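Local coordinates for protein type I site-specific restriction-modification system, R (Restriction) subunit (Vibrio vulnificus, PDB 3H1T) that probably serves as the HsdR subunit of a type I restriction-modification enzyme, coupling ATP hydrolysis to DNA translocation and cleavage, at residues L509-V513 / Q535-R539; A515-K519 / R544-K549. One frame throughout, in Å; residues are numbered along the deposited sequence.

In the fold
Both contacts belong to the second RecA-like domain of the helicase motor. After strand 502-505 the chain enters a loop that supplies 509-513 and then runs through 515-519 into strand 518-524. It continues through helix 530-537, whose last turn and exit, 535-539, return to 509-513 and close interaction 1 over 21 intervening residues. Further on, 544-549 returns to 515-519 and closes interaction 2 over 24, just before strand 552-556. The two closures therefore cross, their segments alternating. They also touch, Arg-539 O lying 3.8 Å from Cys-518 CB. Together they tie the loop ahead of strand 518-524 to both the helix and the turn that follow it.

Interaction 1: L509-V513 / Q535-R539; sequences LTTGV and QIVGR
Segment 509-513 is an irregular loop: Thr-510 has helical angles (-61/-44), Thr-511 opens to -124/9, and Val-513 is extended at -97/139. Opposite it, 535-537 ends helix 530-537, and the chain turns out through Gly-538, with Arg-539 N bonded to Ile-536 O at 2.9 Å. The closest CA pairs are Thr-510 with Ile-536 (5.2 Å) and Val-513 with Arg-539 (6.8 Å).

The polar part is built on Arg-539. Its side chain folds back along the helix end, chi1 and chi2 both m and chi3 near 98°, so that Arg-539 NE donates to Gln-535 O at 2.8 Å, nearly straight at 169°; Arg-539 NH2 adds a weak bond to Gln-535 O at 3.3 Å. Arg-539 NH1 crosses to Val-513 O, a hydrogen bond very short at 2.5 Å and bent to 125°. Thr-510 O lies over one face of the guanidinium, 3.0 Å from Arg-539 NE, but poorly angled and not bonded. Thr-510 OG1 is turned to Gln-507 O.

Among nonpolar contacts, Thr-510 CG2 meets Ile-536 CG1 at 4.0 Å and Val-513 CG2 rests 3.8 Å from Arg-539 CD. Gln-535 NE2 makes a close van der Waals contact, 3.1 Å, with Thr-511 CG2. Ile-536 and Leu-509 continue inward onto Phe-445 of strand 441-446.

Arg-539 also touches Thr-207, in the Walker A loop of the first RecA-like domain, so the contact faces the interdomain cleft. TTGV and QIVGR match motifs V and VI of superfamily 2 helicases, which in relatives line the cleft where ATP binds.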
ATOM      1  N   LEU A 509       4.830  10.951  15.099  1.00 38.93           N
ATOM      2  CA  LEU A 509       4.158  11.012  13.810  1.00 38.25           C
ATOM      3  C   LEU A 509       4.783  10.178  12.706  1.00 38.08           C
ATOM      4  O   LEU A 509       4.373  10.276  11.555  1.00 37.15           O
ATOM      5  CB  LEU A 509       4.014  12.461  13.346  1.00 38.14           C
ATOM      6  CG  LEU A 509       3.283  13.401  14.321  1.00 39.02           C
ATOM      7  CD1 LEU A 509       2.917  14.694  13.611  1.00 36.73           C
ATOM      8  CD2 LEU A 509       2.023  12.730  14.868  1.00 36.23           C
ATOM      9  N   THR A 510       5.763   9.349  13.035  1.00 46.49           N
ATOM     10  CA  THR A 510       6.338   8.512  12.001  1.00 49.78           C
ATOM     11  C   THR A 510       5.195   7.630  11.483  1.00 51.84           C
ATOM     12  O   THR A 510       5.052   7.449  10.276  1.00 53.27           O
ATOM     13  CB  THR A 510       7.512   7.661  12.538  1.00 45.75           C
ATOM     14  OG1 THR A 510       7.162   7.082  13.798  1.00 47.34           O
ATOM     15  CG2 THR A 510       8.762   8.523  12.695  1.00 44.42           C
ATOM     16  N   THR A 511       4.388   7.083  12.397  1.00 57.78           N
ATOM     17  CA  THR A 511       3.228   6.263  12.022  1.00 58.53           C
ATOM     18  C   THR A 511       1.991   6.881  12.672  1.00 60.03           C
ATOM     19  O   THR A 511       0.913   6.295  12.649  1.00 61.59           O
ATOM     20  CB  THR A 511       3.293   4.807  12.534  1.00 54.96           C
ATOM     21  OG1 THR A 511       3.191   4.792  13.963  1.00 55.90           O
ATOM     22  CG2 THR A 511       4.568   4.141  12.100  1.00 53.73           C
ATOM     23  N   GLY A 512       2.158   8.067  13.246  1.00 62.30           N
ATOM     24  CA  GLY A 512       1.060   8.737  13.907  1.00 63.70           C
ATOM     25  C   GLY A 512       0.108   9.551  13.040  1.00 63.82           C
ATOM     26  O   GLY A 512      -1.072   9.667  13.380  1.00 64.44           O
ATOM     27  N   VAL A 513       0.583  10.099  11.926  1.00 61.94           N
ATOM     28  CA  VAL A 513      -0.245  10.936  11.060  1.00 62.76           C
ATOM     29  C   VAL A 513      -0.888  10.303   9.847  1.00 62.52           C
ATOM     30  O   VAL A 513      -0.279   9.517   9.129  1.00 63.42           O
ATOM     31  CB  VAL A 513       0.545  12.126  10.479  1.00 66.92           C
ATOM     32  CG1 VAL A 513      -0.220  13.409  10.732  1.00 67.16           C
ATOM     33  CG2 VAL A 513       1.952  12.169  11.052  1.00 67.85           C
ATOM     34  N   GLN A 535       8.502   5.072   6.655  1.00 32.49           N
ATOM     35  CA  GLN A 535       7.315   5.510   7.369  1.00 33.32           C
ATOM     36  C   GLN A 535       7.247   7.028   7.261  1.00 33.98           C
ATOM     37  O   GLN A 535       6.172   7.605   7.082  1.00 36.73           O
ATOM     38  CB  GLN A 535       7.385   5.108   8.844  1.00 40.86           C
ATOM     39  CG  GLN A 535       7.079   3.646   9.121  1.00 43.55           C
ATOM     40  CD  GLN A 535       7.277   3.290  10.583  1.00 48.41           C
ATOM     41  OE1 GLN A 535       7.144   2.132  10.982  1.00 48.98           O
ATOM     42  NE2 GLN A 535       7.591   4.292  11.396  1.00 50.76           N
ATOM     43  N   ILE A 536       8.404   7.673   7.365  1.00 24.66           N
ATOM     44  CA  ILE A 536       8.469   9.118   7.281  1.00 23.28           C
ATOM     45  C   ILE A 536       8.032   9.538   5.889  1.00 22.55           C
ATOM     46  O   ILE A 536       7.106  10.345   5.738  1.00 19.71           O
ATOM     47  CB  ILE A 536       9.892   9.627   7.606  1.00 29.21           C
ATOM     48  CG1 ILE A 536      10.149   9.488   9.114  1.00 27.83           C
ATOM     49  CG2 ILE A 536      10.050  11.074   7.194  1.00 28.24           C
ATOM     50  CD1 ILE A 536      11.569   9.786   9.535  1.00 30.13           C
ATOM     51  N   VAL A 537       8.666   8.954   4.875  1.00 25.84           N
ATOM     52  CA  VAL A 537       8.334   9.262   3.485  1.00 22.44           C
ATOM     53  C   VAL A 537       6.865   8.952   3.146  1.00 22.83           C
ATOM     54  O   VAL A 537       6.251   9.621   2.315  1.00 20.63           O
ATOM     55  CB  VAL A 537       9.287   8.489   2.523  1.00 20.15           C
ATOM     56  CG1 VAL A 537       8.881   8.690   1.080  1.00 18.94           C
ATOM     57  CG2 VAL A 537      10.706   8.991   2.713  1.00 19.39           C
ATOM     58  N   GLY A 538       6.301   7.951   3.820  1.00 25.27           N
ATOM     59  CA  GLY A 538       4.918   7.585   3.592  1.00 26.03           C
ATOM     60  C   GLY A 538       3.920   8.563   4.185  1.00 29.15           C
ATOM     61  O   GLY A 538       2.708   8.352   4.096  1.00 29.58           O
ATOM     62  N   ARG A 539       4.408   9.629   4.807  1.00 27.99           N
ATOM     63  CA  ARG A 539       3.502  10.611   5.376  1.00 28.34           C
ATOM     64  C   ARG A 539       2.907  11.444   4.258  1.00 27.66           C
ATOM     65  O   ARG A 539       1.826  12.030   4.401  1.00 26.54           O
ATOM     66  CB  ARG A 539       4.223  11.556   6.342  1.00 31.14           C
ATOM     67  CG  ARG A 539       4.598  10.953   7.684  1.00 33.98           C
ATOM     68  CD  ARG A 539       3.470  10.099   8.230  1.00 37.12           C
ATOM     69  NE  ARG A 539       3.709   8.687   7.944  1.00 38.75           N
ATOM     70  CZ  ARG A 539       2.801   7.725   8.077  1.00 39.05           C
ATOM     71  NH1 ARG A 539       1.577   8.011   8.490  1.00 37.26           N
ATOM     72  NH2 ARG A 539       3.122   6.470   7.795  1.00 38.73           N
TER

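Interaction 2: A515-K519 / R544-K549; sequences APTCK and REDYGK
Ala-515 to Cys-518 form a type I turn (Cys-518 N to Ala-515 O, 3.2 Å) that runs into strand 518-524. Facing it, 544-549 doubles back: Arg-544 N bonds Lys-549 O at 2.9 Å and Lys-549 N bonds Arg-544 O at 2.8 Å, with Gly-548 at positive phi (67°).

Lys-549 (chi t, p, t, m) points at the first turn. The three protons of Lys-549 NZ are shared among four carbonyls: Pro-516 O at 2.7 Å, Cys-518 O at 2.8 Å, and those of Gly-540 and Arg-542. Lys-519 NZ returns a weak hydrogen bond to Gly-548 O, 3.4 Å. Arg-544 NH1 forms a salt bridge with Asp-546 OD2 (2.7 Å), and Tyr-547 OH bonds Glu-496 OE1, leaving carbon to pack: Pro-516 CB on Arg-544 CG, 3.6 Å, and Thr-517 CG2 on Tyr-547 CB, 3.7 Å.

The start of strand 518-524 is thus joined to the turn leading to its parallel neighbour 552-556 in the RecA-like sheet, where Gly-548 and Lys-549 both face Arg-544, a G1 beta bulge.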
ATOM      1  N   ALA A 515      -2.619  12.263   7.132  1.00 39.13           N
ATOM      2  CA  ALA A 515      -3.040  13.536   6.571  1.00 35.79           C
ATOM      3  C   ALA A 515      -2.757  13.545   5.074  1.00 34.59           C
ATOM      4  O   ALA A 515      -1.636  13.827   4.647  1.00 33.48           O
ATOM      5  CB  ALA A 515      -2.289  14.654   7.240  1.00 39.39           C
ATOM      6  N   PRO A 516      -3.770  13.226   4.252  1.00 45.81           N
ATOM      7  CA  PRO A 516      -3.579  13.205   2.799  1.00 44.41           C
ATOM      8  C   PRO A 516      -3.109  14.502   2.115  1.00 43.27           C
ATOM      9  O   PRO A 516      -2.353  14.444   1.153  1.00 43.73           O
ATOM     10  CB  PRO A 516      -4.938  12.718   2.286  1.00 37.31           C
ATOM     11  CG  PRO A 516      -5.895  13.179   3.354  1.00 38.32           C
ATOM     12  CD  PRO A 516      -5.133  12.790   4.598  1.00 37.93           C
ATOM     13  N   THR A 517      -3.537  15.666   2.590  1.00 34.40           N
ATOM     14  CA  THR A 517      -3.090  16.900   1.961  1.00 32.80           C
ATOM     15  C   THR A 517      -1.694  17.352   2.398  1.00 32.94           C
ATOM     16  O   THR A 517      -1.304  18.494   2.143  1.00 31.30           O
ATOM     17  CB  THR A 517      -4.067  18.047   2.211  1.00 37.38           C
ATOM     18  OG1 THR A 517      -4.408  18.078   3.600  1.00 38.73           O
ATOM     19  CG2 THR A 517      -5.321  17.865   1.388  1.00 38.38           C
ATOM     20  N   CYS A 518      -0.946  16.477   3.065  1.00 32.36           N
ATOM     21  CA  CYS A 518       0.412  16.825   3.472  1.00 32.77           C
ATOM     22  C   CYS A 518       1.233  16.970   2.184  1.00 31.82           C
ATOM     23  O   CYS A 518       1.328  16.032   1.382  1.00 30.52           O
ATOM     24  CB  CYS A 518       1.009  15.729   4.365  1.00 32.92           C
ATOM     25  SG  CYS A 518       2.695  16.082   4.930  1.00 31.13           S
ATOM     26  N   LYS A 519       1.841  18.139   2.006  1.00 32.96           N
ATOM     27  CA  LYS A 519       2.604  18.424   0.803  1.00 32.79           C
ATOM     28  C   LYS A 519       4.118  18.499   0.977  1.00 33.43           C
ATOM     29  O   LYS A 519       4.847  18.427  -0.008  1.00 34.76           O
ATOM     30  CB  LYS A 519       2.089  19.721   0.167  1.00 36.16           C
ATOM     31  CG  LYS A 519       0.628  19.652  -0.288  1.00 38.38           C
ATOM     32  CD  LYS A 519       0.188  20.968  -0.931  1.00 38.60           C
ATOM     33  CE  LYS A 519      -1.118  20.833  -1.705  1.00 39.71           C
ATOM     34  NZ  LYS A 519      -1.173  21.827  -2.824  1.00 42.73           N
ATOM     35  N   ARG A 544      -4.817  13.101  -3.101  1.00 41.35           N
ATOM     36  CA  ARG A 544      -6.038  13.853  -2.842  1.00 42.51           C
ATOM     37  C   ARG A 544      -6.183  14.925  -3.915  1.00 44.70           C
ATOM     38  O   ARG A 544      -6.188  16.129  -3.634  1.00 45.63           O
ATOM     39  CB  ARG A 544      -5.990  14.511  -1.465  1.00 42.64           C
ATOM     40  CG  ARG A 544      -6.948  13.906  -0.460  1.00 43.63           C
ATOM     41  CD  ARG A 544      -8.371  13.844  -1.009  1.00 43.42           C
ATOM     42  NE  ARG A 544      -9.288  13.182  -0.083  1.00 46.48           N
ATOM     43  CZ  ARG A 544     -10.576  12.951  -0.330  1.00 46.59           C
ATOM     44  NH1 ARG A 544     -11.113  13.324  -1.483  1.00 48.37           N
ATOM     45  NH2 ARG A 544     -11.332  12.347   0.582  1.00 45.46           N
ATOM     46  N   GLU A 545      -6.271  14.457  -5.154  1.00 38.89           N
ATOM     47  CA  GLU A 545      -6.426  15.293  -6.341  1.00 38.02           C
ATOM     48  C   GLU A 545      -7.574  16.230  -6.049  1.00 38.66           C
ATOM     49  O   GLU A 545      -7.621  17.376  -6.508  1.00 38.97           O
ATOM     50  CB  GLU A 545      -6.766  14.371  -7.498  1.00 51.37           C
ATOM     51  CG  GLU A 545      -7.121  14.995  -8.823  1.00 52.73           C
ATOM     52  CD  GLU A 545      -7.160  13.944  -9.927  1.00 53.59           C
ATOM     53  OE1 GLU A 545      -7.693  12.842  -9.680  1.00 52.64           O
ATOM     54  OE2 GLU A 545      -6.665  14.219 -11.039  1.00 52.99           O
ATOM     55  N   ASP A 546      -8.506  15.692  -5.273  1.00 48.62           N
ATOM     56  CA  ASP A 546      -9.715  16.364  -4.827  1.00 49.00           C
ATOM     57  C   ASP A 546      -9.351  17.738  -4.251  1.00 48.74           C
ATOM     58  O   ASP A 546      -9.928  18.762  -4.619  1.00 48.22           O
ATOM     59  CB  ASP A 546     -10.363  15.470  -3.762  1.00 56.14           C
ATOM     60  CG  ASP A 546     -11.813  15.786  -3.525  1.00 58.50           C
ATOM     61  OD1 ASP A 546     -12.499  16.199  -4.479  1.00 60.62           O
ATOM     62  OD2 ASP A 546     -12.277  15.591  -2.383  1.00 60.80           O
ATOM     63  N   TYR A 547      -8.370  17.734  -3.355  1.00 48.10           N
ATOM     64  CA  TYR A 547      -7.889  18.927  -2.672  1.00 48.74           C
ATOM     65  C   TYR A 547      -6.522  19.417  -3.160  1.00 48.04           C
ATOM     66  O   TYR A 547      -5.706  19.877  -2.367  1.00 48.08           O
ATOM     67  CB  TYR A 547      -7.845  18.636  -1.173  1.00 50.36           C
ATOM     68  CG  TYR A 547      -9.222  18.680  -0.560  1.00 52.95           C
ATOM     69  CD1 TYR A 547      -9.770  19.894  -0.153  1.00 54.55           C
ATOM     70  CD2 TYR A 547     -10.022  17.539  -0.482  1.00 53.49           C
ATOM     71  CE1 TYR A 547     -11.076  19.979   0.305  1.00 55.81           C
ATOM     72  CE2 TYR A 547     -11.338  17.614  -0.024  1.00 55.01           C
ATOM     73  CZ  TYR A 547     -11.856  18.841   0.362  1.00 56.27           C
ATOM     74  OH  TYR A 547     -13.167  18.942   0.765  1.00 59.46           O
ATOM     75  N   GLY A 548      -6.272  19.306  -4.462  1.00 44.29           N
ATOM     76  CA  GLY A 548      -5.003  19.756  -5.010  1.00 42.79           C
ATOM     77  C   GLY A 548      -3.774  18.971  -4.587  1.00 42.36           C
ATOM     78  O   GLY A 548      -2.644  19.437  -4.762  1.00 42.69           O
ATOM     79  N   LYS A 549      -3.972  17.777  -4.040  1.00 37.88           N
ATOM     80  CA  LYS A 549      -2.841  16.966  -3.610  1.00 35.89           C
ATOM     81  C   LYS A 549      -2.498  15.900  -4.647  1.00 36.36           C
ATOM     82  O   LYS A 549      -3.179  14.875  -4.735  1.00 34.31           O
ATOM     83  CB  LYS A 549      -3.155  16.312  -2.263  1.00 37.90           C
ATOM     84  CG  LYS A 549      -2.151  15.252  -1.840  1.00 36.34           C
ATOM     85  CD  LYS A 549      -0.744  15.815  -1.817  1.00 34.77           C
ATOM     86  CE  LYS A 549       0.278  14.745  -1.484  1.00 31.96           C
ATOM     87  NZ  LYS A 549       0.019  14.130  -0.154  1.00 25.09           N
TER